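Local structure of flavin-dependent thymidylate synthase (Thermus thermophilus, 6J61) at the interface of chains A and B. The protein catalyses the flavin-dependent reductive methylation of dUMP to dTMP, with methylenetetrahydrofolate as methyl donor and NADPH as reductant. Numbering follows the deposited sequence. Chains: chain A/B, Flavin-dependent thymidylate synthase.

The interface of chains A and B. Residues chain A 139, 142, 145, 149, 159; chain B 131-132, 135.
B:Leu131 meets A:Ala142 where helix 132-148 of one ThyX subunit runs antiparallel to its counterpart in the other, a two-fold helix pair within the homotetramer that shows how small residues on one helix make room for branched ones on its partner. B:Leu131 sits just ahead of its own helix and gives up the most surface in this patch, 42 Å². Its fork is turned toward chain A and the two methyls part company. CD2 presses on the methyl CB of A:Ala142 at 3.3 Å, a close fit, and lies 4.0 Å from CA of the same alanine, so that the leucine rests almost against the helix backbone. CD1 points toward the far end of that helix, 4.3 Å from CB of A:Ala145, and beyond it meets A:Lys149 tip to tip, with the side-chain amine NZ 3.9 Å from CD1. The lysine chain is extended until a bend at chi4 (61°) turns NZ toward the leucine; the contact is one of van der Waals type.

One turn along chain B, B:Val135 repeats the theme. A chi1 of 59° puts its CG1 between the backbone N and the carbonyl carbon and leaves CG2 anti to N, facing chain A. CG2 lies 3.9 Å from CA of A:Ala139, and equally near that residue's CB, so a branched methyl again lies against an alanine, touching CA and CB alike.

A:Val159, in the short 3-10 helix 157-159, supports the pair from a second segment of chain A and buries 35 Å². Its CG1 reaches CD1 of B:Leu132 at 3.2 Å, the two side chains crossing at a slant; the methyls touch, but a separation this short at 2.5 Å resolution is doubtful in detail. The same CG1 also lies near CG1 of B:Val135, at 4.2 Å, placing the valine methyl between B:Leu132 and B:Val135, three positions apart on the partner helix. Two-fold symmetry repeats the whole arrangement with the chains exchanged.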
# COMPACT_ATOMS: atom_id res chain seq x y z
N ALA A 139 -23.54 30.91 -0.04
CA ALA A 139 -22.65 30.05 0.72
C ALA A 139 -21.39 30.77 1.19
O ALA A 139 -21.04 30.68 2.36
CB ALA A 139 -22.28 28.83 -0.11
N ALA A 142 -22.47 33.02 3.92
CA ALA A 142 -22.67 32.30 5.17
C ALA A 142 -21.32 32.01 5.83
O ALA A 142 -21.15 32.20 7.03
CB ALA A 142 -23.43 31.01 4.91
N ALA A 145 -19.99 35.25 7.31
CA ALA A 145 -20.82 35.58 8.46
C ALA A 145 -20.43 34.72 9.66
O ALA A 145 -20.07 35.25 10.72
CB ALA A 145 -22.28 35.34 8.11
N LYS A 149 -18.75 35.70 13.54
CA LYS A 149 -19.38 35.45 14.83
C LYS A 149 -18.43 34.64 15.71
O LYS A 149 -18.78 34.27 16.83
CB LYS A 149 -20.68 34.67 14.68
CG LYS A 149 -21.74 35.34 13.84
CD LYS A 149 -23.07 34.59 13.98
CE LYS A 149 -24.05 35.00 12.89
NZ LYS A 149 -23.51 34.68 11.53
N VAL A 159 -20.32 24.86 5.03
CA VAL A 159 -21.37 25.42 4.20
C VAL A 159 -20.90 25.71 2.77
O VAL A 159 -21.71 26.07 1.92
CB VAL A 159 -21.93 26.72 4.79
CG1 VAL A 159 -22.81 26.42 5.97
CG2 VAL A 159 -20.79 27.62 5.22
N LEU B 131 -29.90 30.20 9.23
CA LEU B 131 -28.91 30.57 8.22
C LEU B 131 -28.47 29.30 7.49
O LEU B 131 -28.77 29.12 6.31
CB LEU B 131 -27.70 31.25 8.88
CG LEU B 131 -26.69 32.01 7.99
CD1 LEU B 131 -25.68 32.76 8.86
CD2 LEU B 131 -25.96 31.04 7.07
N LEU B 132 -27.74 28.44 8.20
CA LEU B 132 -27.26 27.18 7.65
C LEU B 132 -28.38 26.47 6.89
O LEU B 132 -28.13 25.78 5.92
CB LEU B 132 -26.74 26.28 8.77
CG LEU B 132 -26.36 24.83 8.39
CD1 LEU B 132 -25.06 24.84 7.61
CD2 LEU B 132 -26.21 23.99 9.64
N VAL B 135 -29.02 28.40 3.21
CA VAL B 135 -28.02 28.01 2.23
C VAL B 135 -28.27 26.57 1.74
O VAL B 135 -28.28 26.32 0.54
CB VAL B 135 -26.59 28.13 2.81
CG1 VAL B 135 -26.45 27.25 4.03
CG2 VAL B 135 -25.57 27.73 1.76